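Local atomic coordinates of streptokinase domain B (Streptococcus dysgalactiae subsp. equisimilis, PDB entry 1QQR), a protein that acts as one domain of streptokinase, a bacterial cofactor that activates plasminogen without cleaving it and so promotes fibrinolysis. Residues 74-79 and 91-96; 10-15 and 54-59. All coordinates share one frame; numbering follows the deposited sequence.

In the fold
Contacts 1 and 2 lie about 17 Å apart between centres, and their nearest atoms come to about 5 Å without touching. Along the chain they are in series: 10-15 meets 54-59 on helix 46-60 before strand 64-76 runs out to 74-79, which meets 91-96. Both reach the same mixed sheet, whose strand 111-128 pairs in parallel with 8-18 and antiparallel with 64-76. That strand also supplies a carboxylate partner to the tyrosine of each contact, Asp118 to Tyr93 and Glu122 to Tyr12. Contact 2 thus joins sheet to helix, and contact 1 joins sheet to the small two-stranded sheet, so the helix and the small sheet both pack on the main sheet of a beta-grasp domain.

Contact 1 of 2, residues 74-79 and 91-96; sequences VTHDND and FTYRVK
Tyr93 presents one ring face to Val74: CG2 of Val74 stands 4.2 Å from the centroid of the Tyr93 ring and only 9° off its normal, the geometry of a CH-pi contact. The other methyl, Val74 CG1, reaches the phenol end, 4.0 Å from Tyr93 CZ. Beyond the ring, the hydroxyl arrives at the edge of the His76 imidazole, near its plane. The backbone N-H of Lys96 donates to this oxygen, with 3.2 Å from Lys96 N to Tyr93 OH and a nearly straight angle of 167°; Asp118 OD2 on strand 111-128 is a further hydrogen-bond partner, and two hydrogen bonds therefore grip the hydroxyl oxygen. The CA atoms of Val74 and Tyr93 are 9.0 Å apart, too far for paired strands. In this beta-grasp domain, then, the end of strand 64-76 meets strand 92-94 through side chains, while Tyr93 pairs by its backbone with Ile44 in the small antiparallel sheet. Three residues on, Lys96 lays its aliphatic chain across the imidazole at about a right angle. Its CD lies over one face, 3.6 Å from the centroid of the His76 ring, and the bend at the last torsion (chi4 87°) leaves NZ 5.7 Å from OD2 of Asp79, near an opposite charge without contact. His76 and Asp79 bound a type II' turn, closed by Asp79 N donating to His76 O at 3.0 Å.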
ATOM      1  N   VAL A  74      -1.313  -6.526   1.380  1.00 28.59           N
ATOM      2  CA  VAL A  74      -1.806  -5.867   2.565  1.00 27.93           C
ATOM      3  C   VAL A  74      -1.272  -6.611   3.757  1.00 25.34           C
ATOM      4  O   VAL A  74      -1.347  -7.825   3.789  1.00 30.83           O
ATOM      5  CB  VAL A  74      -3.369  -5.837   2.621  1.00 27.33           C
ATOM      6  CG1 VAL A  74      -3.833  -4.850   3.700  1.00 25.40           C
ATOM      7  CG2 VAL A  74      -3.930  -5.413   1.276  1.00 23.37           C
ATOM      8  N   THR A  75      -0.703  -5.880   4.716  1.00 26.65           N
ATOM      9  CA  THR A  75      -0.194  -6.477   5.945  1.00 24.95           C
ATOM     10  C   THR A  75      -1.141  -5.895   6.986  1.00 31.09           C
ATOM     11  O   THR A  75      -1.351  -4.689   7.027  1.00 37.34           O
ATOM     12  CB  THR A  75       1.287  -6.037   6.275  1.00 32.24           C
ATOM     13  OG1 THR A  75       2.149  -6.373   5.177  1.00 29.29           O
ATOM     14  CG2 THR A  75       1.808  -6.745   7.558  1.00 21.72           C
ATOM     15  N   HIS A  76      -1.716  -6.748   7.820  1.00 36.65           N
ATOM     16  CA  HIS A  76      -2.668  -6.293   8.840  1.00 35.33           C
ATOM     17  C   HIS A  76      -2.049  -6.269  10.201  1.00 32.72           C
ATOM     18  O   HIS A  76      -1.709  -7.326  10.723  1.00 28.06           O
ATOM     19  CB  HIS A  76      -3.846  -7.236   8.886  1.00 35.03           C
ATOM     20  CG  HIS A  76      -4.349  -7.592   7.540  1.00 32.67           C
ATOM     21  ND1 HIS A  76      -4.069  -8.806   6.951  1.00 39.28           N
ATOM     22  CD2 HIS A  76      -5.070  -6.884   6.642  1.00 29.65           C
ATOM     23  CE1 HIS A  76      -4.605  -8.830   5.746  1.00 26.90           C
ATOM     24  NE2 HIS A  76      -5.215  -7.680   5.531  1.00 34.35           N
ATOM     25  N   ASP A  77      -1.909  -5.078  10.774  1.00 26.15           N
ATOM     26  CA  ASP A  77      -1.298  -4.958  12.092  1.00 38.46           C
ATOM     27  C   ASP A  77       0.031  -5.715  12.088  1.00 38.49           C
ATOM     28  O   ASP A  77       0.768  -5.615  11.114  1.00 42.47           O
ATOM     29  CB  ASP A  77      -2.288  -5.484  13.144  1.00 28.01           C
ATOM     30  CG  ASP A  77      -3.510  -4.620  13.209  1.00 25.71           C
ATOM     31  OD1 ASP A  77      -3.356  -3.421  13.552  1.00 33.54           O
ATOM     32  OD2 ASP A  77      -4.613  -5.103  12.883  1.00 39.36           O
ATOM     33  N   ASN A  78       0.340  -6.458  13.148  1.00 38.93           N
ATOM     34  CA  ASN A  78       1.600  -7.217  13.215  1.00 43.97           C
ATOM     35  C   ASN A  78       1.368  -8.673  12.892  1.00 38.45           C
ATOM     36  O   ASN A  78       2.205  -9.524  13.151  1.00 42.00           O
ATOM     37  CB  ASN A  78       2.229  -7.113  14.605  1.00 39.91           C
ATOM     38  CG  ASN A  78       2.946  -5.800  14.809  1.00 47.89           C
ATOM     39  OD1 ASN A  78       3.256  -5.414  15.934  1.00 54.59           O
ATOM     40  ND2 ASN A  78       3.223  -5.109  13.718  1.00 45.36           N
ATOM     41  N   ASP A  79       0.201  -8.946  12.341  1.00 39.52           N
ATOM     42  CA  ASP A  79      -0.189 -10.290  11.964  1.00 40.10           C
ATOM     43  C   ASP A  79       0.747 -10.826  10.870  1.00 38.36           C
ATOM     44  O   ASP A  79       1.157 -10.112   9.948  1.00 39.24           O
ATOM     45  CB  ASP A  79      -1.651 -10.240  11.503  1.00 48.19           C
ATOM     46  CG  ASP A  79      -2.238 -11.602  11.220  1.00 65.07           C
ATOM     47  OD1 ASP A  79      -1.535 -12.628  11.377  1.00 69.47           O
ATOM     48  OD2 ASP A  79      -3.427 -11.636  10.829  1.00 73.43           O
ATOM     49  N   PHE A  91      -9.271  -4.779  -8.812  1.00 35.35           N
ATOM     50  CA  PHE A  91      -9.683  -5.463  -7.600  1.00 30.22           C
ATOM     51  C   PHE A  91     -10.270  -4.523  -6.564  1.00 27.21           C
ATOM     52  O   PHE A  91     -10.161  -3.307  -6.674  1.00 35.18           O
ATOM     53  CB  PHE A  91      -8.479  -6.205  -6.986  1.00 32.29           C
ATOM     54  CG  PHE A  91      -7.294  -5.301  -6.627  1.00 33.54           C
ATOM     55  CD1 PHE A  91      -7.369  -4.387  -5.574  1.00 25.59           C
ATOM     56  CD2 PHE A  91      -6.097  -5.386  -7.338  1.00 34.34           C
ATOM     57  CE1 PHE A  91      -6.270  -3.577  -5.233  1.00 31.77           C
ATOM     58  CE2 PHE A  91      -4.996  -4.580  -7.005  1.00 33.24           C
ATOM     59  CZ  PHE A  91      -5.085  -3.673  -5.948  1.00 32.72           C
ATOM     60  N   THR A  92     -10.896  -5.105  -5.556  1.00 31.94           N
ATOM     61  CA  THR A  92     -11.434  -4.337  -4.450  1.00 37.32           C
ATOM     62  C   THR A  92     -10.878  -5.005  -3.195  1.00 36.91           C
ATOM     63  O   THR A  92     -10.787  -6.226  -3.113  1.00 37.44           O
ATOM     64  CB  THR A  92     -12.972  -4.399  -4.368  1.00 43.40           C
ATOM     65  OG1 THR A  92     -13.369  -5.770  -4.356  1.00 52.76           O
ATOM     66  CG2 THR A  92     -13.627  -3.676  -5.536  1.00 33.16           C
ATOM     67  N   TYR A  93     -10.460  -4.203  -2.232  1.00 42.41           N
ATOM     68  CA  TYR A  93      -9.970  -4.758  -0.990  1.00 39.75           C
ATOM     69  C   TYR A  93     -10.965  -4.338   0.076  1.00 36.28           C
ATOM     70  O   TYR A  93     -11.296  -3.150   0.210  1.00 37.99           O
ATOM     71  CB  TYR A  93      -8.590  -4.220  -0.626  1.00 42.49           C
ATOM     72  CG  TYR A  93      -8.251  -4.498   0.829  1.00 40.80           C
ATOM     73  CD1 TYR A  93      -8.181  -5.810   1.309  1.00 36.46           C
ATOM     74  CD2 TYR A  93      -8.072  -3.454   1.735  1.00 27.34           C
ATOM     75  CE1 TYR A  93      -7.941  -6.065   2.665  1.00 43.02           C
ATOM     76  CE2 TYR A  93      -7.842  -3.704   3.094  1.00 31.74           C
ATOM     77  CZ  TYR A  93      -7.780  -5.004   3.551  1.00 38.21           C
ATOM     78  OH  TYR A  93      -7.607  -5.248   4.900  1.00 39.13           O
ATOM     79  N   ARG A  94     -11.443  -5.318   0.827  1.00 34.51           N
ATOM     80  CA  ARG A  94     -12.404  -5.074   1.900  1.00 40.05           C
ATOM     81  C   ARG A  94     -11.596  -5.092   3.189  1.00 37.12           C
ATOM     82  O   ARG A  94     -10.846  -6.027   3.432  1.00 32.95           O
ATOM     83  CB  ARG A  94     -13.456  -6.192   1.914  1.00 46.14           C
ATOM     84  CG  ARG A  94     -14.574  -5.992   2.907  1.00 59.58           C
ATOM     85  CD  ARG A  94     -15.328  -7.298   3.152  1.00 74.80           C
ATOM     86  NE  ARG A  94     -16.401  -7.137   4.135  1.00 83.73           N
ATOM     87  CZ  ARG A  94     -16.991  -8.139   4.783  1.00 84.85           C
ATOM     88  NH1 ARG A  94     -16.615  -9.395   4.565  1.00 81.44           N
ATOM     89  NH2 ARG A  94     -17.960  -7.880   5.652  1.00 85.66           N
ATOM     90  N   VAL A  95     -11.724  -4.060   4.009  1.00 38.91           N
ATOM     91  CA  VAL A  95     -10.965  -4.035   5.250  1.00 35.15           C
ATOM     92  C   VAL A  95     -11.345  -5.224   6.099  1.00 40.07           C
ATOM     93  O   VAL A  95     -12.443  -5.292   6.649  1.00 41.69           O
ATOM     94  CB  VAL A  95     -11.206  -2.751   6.019  1.00 37.66           C
ATOM     95  CG1 VAL A  95     -10.447  -2.785   7.329  1.00 42.77           C
ATOM     96  CG2 VAL A  95     -10.762  -1.572   5.175  1.00 31.05           C
ATOM     97  N   LYS A  96     -10.410  -6.164   6.163  1.00 38.61           N
ATOM     98  CA  LYS A  96     -10.517  -7.422   6.895  1.00 42.47           C
ATOM     99  C   LYS A  96     -10.948  -7.269   8.366  1.00 45.32           C
ATOM    100  O   LYS A  96     -10.492  -6.366   9.071  1.00 37.65           O
ATOM    101  CB  LYS A  96      -9.159  -8.115   6.794  1.00 46.11           C
ATOM    102  CG  LYS A  96      -9.027  -9.480   7.381  1.00 44.21           C
ATOM    103  CD  LYS A  96      -7.587  -9.938   7.171  1.00 55.44           C
ATOM    104  CE  LYS A  96      -7.257 -11.242   7.891  1.00 66.10           C
ATOM    105  NZ  LYS A  96      -7.584 -12.466   7.083  1.00 76.29           N
TER

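Contact 2 of 2, residues 10-15 and 54-59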
ATOM      1  N   VAL A  10      -5.657   2.936   7.383  1.00 32.87           N
ATOM      2  CA  VAL A  10      -5.081   2.324   6.199  1.00 33.68           C
ATOM      3  C   VAL A  10      -3.888   3.143   5.729  1.00 32.15           C
ATOM      4  O   VAL A  10      -4.041   4.273   5.250  1.00 29.49           O
ATOM      5  CB  VAL A  10      -6.112   2.221   5.047  1.00 37.36           C
ATOM      6  CG1 VAL A  10      -5.491   1.526   3.839  1.00 38.14           C
ATOM      7  CG2 VAL A  10      -7.331   1.461   5.508  1.00 32.51           C
ATOM      8  N   GLU A  11      -2.700   2.575   5.901  1.00 27.61           N
ATOM      9  CA  GLU A  11      -1.487   3.229   5.461  1.00 31.71           C
ATOM     10  C   GLU A  11      -1.060   2.684   4.097  1.00 33.92           C
ATOM     11  O   GLU A  11      -1.338   1.531   3.733  1.00 27.91           O
ATOM     12  CB  GLU A  11      -0.377   3.050   6.490  1.00 33.61           C
ATOM     13  CG  GLU A  11      -0.512   4.006   7.660  1.00 47.28           C
ATOM     14  CD  GLU A  11       0.396   3.647   8.826  1.00 56.00           C
ATOM     15  OE1 GLU A  11       1.590   3.366   8.606  1.00 59.11           O
ATOM     16  OE2 GLU A  11      -0.086   3.658   9.976  1.00 65.36           O
ATOM     17  N   TYR A  12      -0.354   3.520   3.350  1.00 36.90           N
ATOM     18  CA  TYR A  12       0.051   3.147   2.009  1.00 34.11           C
ATOM     19  C   TYR A  12       1.513   3.393   1.730  1.00 32.25           C
ATOM     20  O   TYR A  12       2.073   4.411   2.128  1.00 34.53           O
ATOM     21  CB  TYR A  12      -0.796   3.948   1.020  1.00 31.23           C
ATOM     22  CG  TYR A  12      -0.575   3.619  -0.428  1.00 31.34           C
ATOM     23  CD1 TYR A  12      -1.087   2.462  -0.982  1.00 28.25           C
ATOM     24  CD2 TYR A  12       0.138   4.489  -1.253  1.00 36.69           C
ATOM     25  CE1 TYR A  12      -0.900   2.169  -2.328  1.00 33.02           C
ATOM     26  CE2 TYR A  12       0.338   4.212  -2.612  1.00 38.59           C
ATOM     27  CZ  TYR A  12      -0.188   3.052  -3.147  1.00 43.17           C
ATOM     28  OH  TYR A  12      -0.058   2.800  -4.503  1.00 37.45           O
ATOM     29  N   THR A  13       2.142   2.434   1.084  1.00 27.26           N
ATOM     30  CA  THR A  13       3.519   2.605   0.671  1.00 33.96           C
ATOM     31  C   THR A  13       3.659   2.027  -0.750  1.00 35.94           C
ATOM     32  O   THR A  13       3.073   0.987  -1.089  1.00 34.73           O
ATOM     33  CB  THR A  13       4.517   1.955   1.633  1.00 29.21           C
ATOM     34  OG1 THR A  13       5.835   2.320   1.220  1.00 31.30           O
ATOM     35  CG2 THR A  13       4.413   0.460   1.628  1.00 27.92           C
ATOM     36  N   VAL A  14       4.401   2.736  -1.583  1.00 30.52           N
ATOM     37  CA  VAL A  14       4.593   2.340  -2.964  1.00 30.22           C
ATOM     38  C   VAL A  14       6.048   2.481  -3.396  1.00 33.02           C
ATOM     39  O   VAL A  14       6.733   3.435  -3.030  1.00 31.63           O
ATOM     40  CB  VAL A  14       3.700   3.197  -3.914  1.00 30.76           C
ATOM     41  CG1 VAL A  14       4.065   4.653  -3.805  1.00 24.44           C
ATOM     42  CG2 VAL A  14       3.842   2.725  -5.349  1.00 34.85           C
ATOM     43  N   GLN A  15       6.503   1.500  -4.166  1.00 33.08           N
ATOM     44  CA  GLN A  15       7.851   1.475  -4.711  1.00 32.18           C
ATOM     45  C   GLN A  15       7.699   1.602  -6.247  1.00 31.63           C
ATOM     46  O   GLN A  15       6.801   0.994  -6.847  1.00 25.85           O
ATOM     47  CB  GLN A  15       8.537   0.156  -4.320  1.00 29.74           C
ATOM     48  CG  GLN A  15       9.715  -0.233  -5.220  1.00 59.83           C
ATOM     49  CD  GLN A  15      10.399  -1.544  -4.803  1.00 69.07           C
ATOM     50  OE1 GLN A  15       9.743  -2.586  -4.620  1.00 74.62           O
ATOM     51  NE2 GLN A  15      11.723  -1.496  -4.663  1.00 68.24           N
ATOM     52  N   GLN A  54      -0.212   7.392  -8.794  1.00 31.08           N
ATOM     53  CA  GLN A  54       0.086   8.350  -9.847  1.00 29.80           C
ATOM     54  C   GLN A  54       0.357   9.714  -9.221  1.00 39.23           C
ATOM     55  O   GLN A  54       1.302  10.394  -9.600  1.00 39.26           O
ATOM     56  CB  GLN A  54      -1.078   8.424 -10.856  1.00 35.59           C
ATOM     57  CG  GLN A  54      -0.855   9.342 -12.091  1.00 34.47           C
ATOM     58  CD  GLN A  54       0.422   8.997 -12.896  1.00 51.36           C
ATOM     59  OE1 GLN A  54       0.544   7.903 -13.466  1.00 41.73           O
ATOM     60  NE2 GLN A  54       1.375   9.939 -12.939  1.00 40.09           N
ATOM     61  N   SER A  55      -0.436  10.113  -8.233  1.00 38.47           N
ATOM     62  CA  SER A  55      -0.202  11.422  -7.643  1.00 36.22           C
ATOM     63  C   SER A  55       1.122  11.445  -6.875  1.00 39.52           C
ATOM     64  O   SER A  55       1.864  12.433  -6.928  1.00 38.66           O
ATOM     65  CB  SER A  55      -1.389  11.850  -6.760  1.00 38.91           C
ATOM     66  OG  SER A  55      -1.242  11.478  -5.400  1.00 45.95           O
ATOM     67  N   ILE A  56       1.446  10.363  -6.177  1.00 38.99           N
ATOM     68  CA  ILE A  56       2.713  10.330  -5.457  1.00 37.56           C
ATOM     69  C   ILE A  56       3.861  10.366  -6.468  1.00 40.84           C
ATOM     70  O   ILE A  56       4.861  11.058  -6.258  1.00 38.53           O
ATOM     71  CB  ILE A  56       2.817   9.077  -4.603  1.00 40.90           C
ATOM     72  CG1 ILE A  56       1.894   9.229  -3.391  1.00 39.35           C
ATOM     73  CG2 ILE A  56       4.262   8.832  -4.208  1.00 37.81           C
ATOM     74  CD1 ILE A  56       1.839   8.035  -2.502  1.00 38.19           C
ATOM     75  N   LEU A  57       3.695   9.625  -7.568  1.00 38.25           N
ATOM     76  CA  LEU A  57       4.689   9.572  -8.637  1.00 39.91           C
ATOM     77  C   LEU A  57       4.903  10.975  -9.219  1.00 39.27           C
ATOM     78  O   LEU A  57       6.029  11.368  -9.492  1.00 39.70           O
ATOM     79  CB  LEU A  57       4.238   8.618  -9.761  1.00 34.59           C
ATOM     80  CG  LEU A  57       5.243   8.505 -10.921  1.00 39.12           C
ATOM     81  CD1 LEU A  57       6.571   7.934 -10.382  1.00 32.85           C
ATOM     82  CD2 LEU A  57       4.693   7.608 -12.029  1.00 32.30           C
ATOM     83  N   ASN A  58       3.826  11.726  -9.405  1.00 40.30           N
ATOM     84  CA  ASN A  58       3.939  13.080  -9.937  1.00 49.84           C
ATOM     85  C   ASN A  58       4.809  13.944  -9.040  1.00 51.08           C
ATOM     86  O   ASN A  58       5.728  14.598  -9.520  1.00 57.24           O
ATOM     87  CB  ASN A  58       2.559  13.733 -10.087  1.00 52.59           C
ATOM     88  CG  ASN A  58       1.763  13.167 -11.257  1.00 62.22           C
ATOM     89  OD1 ASN A  58       0.557  13.419 -11.386  1.00 68.00           O
ATOM     90  ND2 ASN A  58       2.434  12.402 -12.123  1.00 60.16           N
ATOM     91  N   LYS A  59       4.539  13.939  -7.736  1.00 51.29           N
ATOM     92  CA  LYS A  59       5.321  14.759  -6.818  1.00 53.54           C
ATOM     93  C   LYS A  59       6.790  14.375  -6.766  1.00 54.07           C
ATOM     94  O   LYS A  59       7.652  15.222  -6.953  1.00 59.26           O
ATOM     95  CB  LYS A  59       4.761  14.697  -5.400  1.00 56.79           C
ATOM     96  CG  LYS A  59       3.321  15.142  -5.261  1.00 73.89           C
ATOM     97  CD  LYS A  59       2.868  15.030  -3.794  1.00 82.38           C
ATOM     98  CE  LYS A  59       1.393  15.387  -3.607  1.00 83.50           C
ATOM     99  NZ  LYS A  59       0.971  15.281  -2.174  1.00 84.04           N
TER
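Tyr12 meets Ile56 where helix 46-60 packs on strand 8-18, the helix-on-sheet layer of the beta-grasp fold. The evidence for side-chain packing here is the spacing: the closest CA atoms, those of Val14 and Ile56, are 8.6 Å apart, and the gap is bridged by apolar groups. At Tyr12 the ring offers an edge. Ile56 CD1 comes up near the ring plane, 4.1 Å from Tyr12 CE2 and equally 4.1 Å from Tyr12 CD2, so it sits against one side of the phenol and over neither face. The tyrosine side chain also touches Leu49 and Ala53, earlier on the helix, together with Leu35 and Tyr124 of the sheet, and is buried. Its hydroxyl is hydrogen-bonded to Glu122 OE1 on strand 111-128, giving this polar end a partner on a neighbouring strand. Thr13 points away from the helix, as expected of a strand, and the next residue directed toward it is Val14. Ile56 serves both Tyr12 and Val14 with separate branches: the ethyl arm is extended (chi2 177°), carrying CD1 to the tyrosine, whereas the other branch turns to the valine. Only 94 Å² is buried in all, consistent with one helix residue resting on two strand residues. That second branch ends with Ile56 CG2 lying 4.2 Å from Val14 CG1.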